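Local atomic coordinates of ABC transporter binding protein AcbH (Actinoplanes, PDB entry 3OO8), a protein that binds beta-D-galactopyranose outside the cell, with an exclusive preference for this sugar, as the solute receptor of an ABC transporter. Residues H213-P216 / W217-G221; F194-L197 / N198-I201. The protein carries 2 engineered substitutions. All coordinates share one frame; numbering follows the deposited sequence.

Contact 1 (H213-P216 / W217-G221); sequences HEVP and WTDPG
Val-215 presses its CG1 methyl against the side chain of Asp-219, 3.5 Å from CB, and this slanting approach of a methyl to the root of a carboxylate is the tight part of the contact. The methyl stands there because CG1 lies opposite the backbone N of Val-215 (chi1 156°). A backbone bond from Asp-219 N to Pro-216 O, 3.0 Å long, draws the same region together. It closes a type I beta turn from Pro-216 to Asp-219, which leads from the Schellman motif at His-213, at the end of helix 204-212, to the N-cap of helix 220-232. Asp-219 is the capping residue: its OD2 accepts from Gly-221 N at 2.9 Å (N-H...O 160°), met from above the carboxylate plane, and is also hydrogen-bonded to Tyr-206 OH. Two bonds on one oxygen, with Val-215 CG1 against CB and CG, should hold the carboxylate in its rotation. On the solvent side no hydrogen bond joins the side chains across the contact: there the exposed Thr-218 crosses the proline ring at about a right angle, OG1 lying 3.5 Å from Pro-216 CB. Trp-217 turns the other way, its buried indole reaching Met-379 and Met-383 of helix 377-392 while its backbone N bonds to Glu-407 OE1; the ring of His-213 merely brushes the indole at a slant.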
loop_
_atom_site.group_PDB
_atom_site.type_symbol
_atom_site.label_atom_id
_atom_site.label_comp_id
_atom_site.label_asym_id
_atom_site.label_seq_id
_atom_site.Cartn_x
_atom_site.Cartn_y
_atom_site.Cartn_z
ATOM N N HIS A 213 5.539 8.892 15.144
ATOM C CA HIS A 213 6.481 9.152 16.250
ATOM C C HIS A 213 5.793 9.423 17.607
ATOM O O HIS A 213 6.307 10.183 18.447
ATOM C CB HIS A 213 7.476 10.256 15.894
ATOM C CG HIS A 213 8.674 10.306 16.787
ATOM N ND1 HIS A 213 9.478 9.210 17.028
ATOM C CD2 HIS A 213 9.210 11.330 17.490
ATOM C CE1 HIS A 213 10.450 9.552 17.856
ATOM N NE2 HIS A 213 10.310 10.833 18.151
ATOM N N GLU A 214 4.658 8.772 17.826
ATOM C CA GLU A 214 3.973 8.726 19.113
ATOM C C GLU A 214 4.604 7.684 20.037
ATOM O O GLU A 214 4.400 7.694 21.252
ATOM C CB GLU A 214 2.471 8.498 18.915
ATOM C CG GLU A 214 1.889 9.719 18.248
ATOM C CD GLU A 214 0.538 9.502 17.627
ATOM O OE1 GLU A 214 -0.003 8.378 17.715
ATOM O OE2 GLU A 214 0.039 10.474 17.012
ATOM N N VAL A 215 5.397 6.807 19.433
ATOM C CA VAL A 215 6.219 5.821 20.136
ATOM C C VAL A 215 7.628 6.018 19.526
ATOM O O VAL A 215 7.770 6.262 18.333
ATOM C CB VAL A 215 5.672 4.377 19.828
ATOM C CG1 VAL A 215 6.742 3.310 20.006
ATOM C CG2 VAL A 215 4.416 4.089 20.669
ATOM N N PRO A 216 8.688 5.935 20.338
ATOM C CA PRO A 216 10.025 6.143 19.755
ATOM C C PRO A 216 10.615 4.903 19.077
ATOM O O PRO A 216 10.188 3.786 19.369
ATOM C CB PRO A 216 10.892 6.471 20.972
ATOM C CG PRO A 216 10.195 5.824 22.108
ATOM C CD PRO A 216 8.728 5.709 21.792
ATOM N N TRP A 217 11.576 5.117 18.184
ATOM C CA TRP A 217 12.208 4.010 17.479
ATOM C C TRP A 217 13.029 3.159 18.407
ATOM O O TRP A 217 13.430 2.092 17.999
ATOM C CB TRP A 217 13.036 4.496 16.293
ATOM C CG TRP A 217 12.120 4.950 15.172
ATOM C CD1 TRP A 217 11.522 6.173 15.054
ATOM C CD2 TRP A 217 11.630 4.142 14.095
ATOM N NE1 TRP A 217 10.718 6.189 13.924
ATOM C CE2 TRP A 217 10.759 4.951 13.334
ATOM C CE3 TRP A 217 11.868 2.812 13.687
ATOM C CZ2 TRP A 217 10.127 4.487 12.169
ATOM C CZ3 TRP A 217 11.228 2.342 12.508
ATOM C CH2 TRP A 217 10.370 3.187 11.776
ATOM N N THR A 218 13.274 3.637 19.625
ATOM C CA THR A 218 14.007 2.885 20.642
ATOM C C THR A 218 13.082 1.983 21.453
ATOM O O THR A 218 13.534 1.275 22.360
ATOM C CB THR A 218 14.728 3.841 21.602
ATOM O OG1 THR A 218 13.837 4.926 21.928
ATOM C CG2 THR A 218 15.982 4.380 20.949
ATOM N N ASP A 219 11.790 2.003 21.132
ATOM C CA ASP A 219 10.835 1.221 21.908
ATOM C C ASP A 219 11.105 -0.272 21.803
ATOM O O ASP A 219 11.529 -0.735 20.749
ATOM C CB ASP A 219 9.419 1.505 21.437
ATOM C CG ASP A 219 8.381 0.894 22.345
ATOM O OD1 ASP A 219 8.083 1.517 23.386
ATOM O OD2 ASP A 219 7.833 -0.180 22.008
ATOM N N PRO A 220 10.870 -1.040 22.890
ATOM C CA PRO A 220 11.193 -2.464 22.754
ATOM C C PRO A 220 10.395 -3.190 21.668
ATOM O O PRO A 220 10.835 -4.233 21.213
ATOM C CB PRO A 220 10.827 -3.044 24.126
ATOM C CG PRO A 220 11.014 -1.897 25.075
ATOM C CD PRO A 220 10.631 -0.652 24.295
ATOM N N GLY A 221 9.225 -2.673 21.289
ATOM C CA GLY A 221 8.463 -3.334 20.216
ATOM C C GLY A 221 9.247 -3.350 18.912
ATOM O O GLY A 221 9.054 -4.247 18.075
#

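Contact 2 (F194-L197 / N198-I201); sequences FDIL and NLRI
The last two turns of helix 191-201 bring Ile-196 and Arg-200, one turn apart, side by side and pointing the same way. Ile-196 CD1 lies over one face of the guanidinium, offset toward its rim, with Arg-200 NH1 3.7 Å away. The arginine chain bends at chi2 (-80°), which lays the flat group beside the isoleucine, and its polar atoms are engaged in turn: NH1 bonds to Tyr-295 O and NH2 to Phe-284 O, with a weak bond from NE to Pro-285 O. The buried guanidinium is thus held by backbone carbonyls. Beneath these side chains runs the i to i+4 pattern of an alpha-helix, in which Asn-198 N, Leu-199 N, Arg-200 N and Ile-201 N donate to the carbonyls of Phe-194, Asp-195, Ile-196 and Leu-197. Leu-199 rests its CG 3.2 Å from Asp-195 O and sets CD1 4.1 Å from Ile-196 CD1. Shortening Leu-199 to an alanine would probably leave Ile-196 CD1 without this methyl neighbour and open a gap beside the carbonyl of Asp-195. On another side of the helix Phe-194 CE2 lies 4.1 Å from Asn-198 CB, ring and amide planes 48° apart. Asp-195, whose OD1 meets the edge of the Phe-194 ring, has its side chain about 7 Å from that of Trp-142, a residue of the galactose site.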
loop_
_atom_site.group_PDB
_atom_site.type_symbol
_atom_site.label_atom_id
_atom_site.label_comp_id
_atom_site.label_asym_id
_atom_site.label_seq_id
_atom_site.Cartn_x
_atom_site.Cartn_y
_atom_site.Cartn_z
ATOM N N PHE A 194 9.710 -4.740 7.205
ATOM C CA PHE A 194 9.585 -4.072 8.498
ATOM C C PHE A 194 8.105 -3.895 8.848
ATOM O O PHE A 194 7.653 -4.279 9.945
ATOM C CB PHE A 194 10.273 -2.699 8.564
ATOM C CG PHE A 194 10.083 -2.042 9.902
ATOM C CD1 PHE A 194 10.989 -2.269 10.945
ATOM C CD2 PHE A 194 8.948 -1.265 10.155
ATOM C CE1 PHE A 194 10.784 -1.718 12.182
ATOM C CE2 PHE A 194 8.718 -0.727 11.421
ATOM C CZ PHE A 194 9.650 -0.947 12.426
ATOM N N ASP A 195 7.357 -3.348 7.895
ATOM C CA ASP A 195 5.942 -3.095 8.128
ATOM C C ASP A 195 5.168 -4.336 8.534
ATOM O O ASP A 195 4.377 -4.307 9.476
ATOM C CB ASP A 195 5.276 -2.539 6.878
ATOM C CG ASP A 195 5.766 -1.160 6.498
ATOM O OD1 ASP A 195 6.438 -0.440 7.276
ATOM O OD2 ASP A 195 5.398 -0.803 5.325
ATOM N N ILE A 196 5.344 -5.423 7.801
ATOM C CA ILE A 196 4.523 -6.607 8.063
ATOM C C ILE A 196 4.901 -7.280 9.393
ATOM O O ILE A 196 4.011 -7.766 10.114
ATOM C CB ILE A 196 4.505 -7.594 6.857
ATOM C CG1 ILE A 196 3.310 -8.552 6.909
ATOM C CG2 ILE A 196 5.831 -8.385 6.693
ATOM C CD1 ILE A 196 1.927 -7.897 7.087
ATOM N N LEU A 197 6.201 -7.351 9.700
ATOM C CA LEU A 197 6.644 -7.872 11.006
ATOM C C LEU A 197 6.033 -7.030 12.129
ATOM O O LEU A 197 5.533 -7.589 13.107
ATOM C CB LEU A 197 8.156 -7.868 11.115
ATOM C CG LEU A 197 8.811 -8.884 10.189
ATOM C CD1 LEU A 197 10.296 -8.717 10.354
ATOM C CD2 LEU A 197 8.442 -10.324 10.588
ATOM N N ASN A 198 6.090 -5.707 11.989
ATOM C CA ASN A 198 5.498 -4.823 13.004
ATOM C C ASN A 198 3.988 -5.025 13.158
ATOM O O ASN A 198 3.477 -5.132 14.297
ATOM C CB ASN A 198 5.866 -3.356 12.700
ATOM C CG ASN A 198 5.786 -2.457 13.923
ATOM O OD1 ASN A 198 6.019 -2.895 15.055
ATOM N ND2 ASN A 198 5.553 -1.155 13.685
ATOM N N LEU A 199 3.268 -5.134 12.038
ATOM C CA LEU A 199 1.802 -5.380 12.069
ATOM C C LEU A 199 1.455 -6.730 12.691
ATOM O O LEU A 199 0.407 -6.868 13.294
ATOM C CB LEU A 199 1.235 -5.375 10.648
ATOM C CG LEU A 199 1.258 -4.020 9.937
ATOM C CD1 LEU A 199 0.892 -4.124 8.468
ATOM C CD2 LEU A 199 0.307 -3.045 10.646
ATOM N N ARG A 200 2.310 -7.733 12.476
ATOM C CA ARG A 200 2.051 -9.083 13.000
ATOM C C ARG A 200 2.462 -9.254 14.461
ATOM O O ARG A 200 1.842 -10.059 15.147
ATOM C CB ARG A 200 2.843 -10.102 12.172
ATOM C CG ARG A 200 2.250 -10.247 10.781
ATOM C CD ARG A 200 1.010 -11.164 10.761
ATOM N NE ARG A 200 0.585 -11.457 9.386
ATOM C CZ ARG A 200 -0.176 -10.659 8.644
ATOM N NH1 ARG A 200 -0.663 -9.516 9.135
ATOM N NH2 ARG A 200 -0.471 -11.014 7.411
ATOM N N ILE A 201 3.502 -8.542 14.910
ATOM C CA ILE A 201 4.008 -8.654 16.305
ATOM C C ILE A 201 3.311 -7.655 17.234
ATOM O O ILE A 201 2.807 -8.040 18.304
ATOM C CB ILE A 201 5.521 -8.412 16.347
ATOM C CG1 ILE A 201 6.182 -9.543 15.571
ATOM C CG2 ILE A 201 6.076 -8.453 17.791
ATOM C CD1 ILE A 201 7.653 -9.281 15.239
#

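How the contacts relate
Along the chain contact 2 comes first, within the final turns of helix 191-201; helix 204-212 follows, and contact 1 then forms the bend into helix 220-232. The two are in series, neither enclosing nor crossing the other, and each closes nothing longer than a local turn. In space they meet nonetheless: Trp-217 CZ3 packs 3.6 Å from Phe-194 CZ, although the contact centres are about 14 Å apart. Helix 220-232, started at the bend, returns to helix 191-201 through Val-225, which touches Phe-194, Leu-197 and Asn-198. Leu-210 of helix 204-212 touches both Phe-194 and Trp-217, so the three successive helices pack together, the buried 194-201 against the more superficial 213-221.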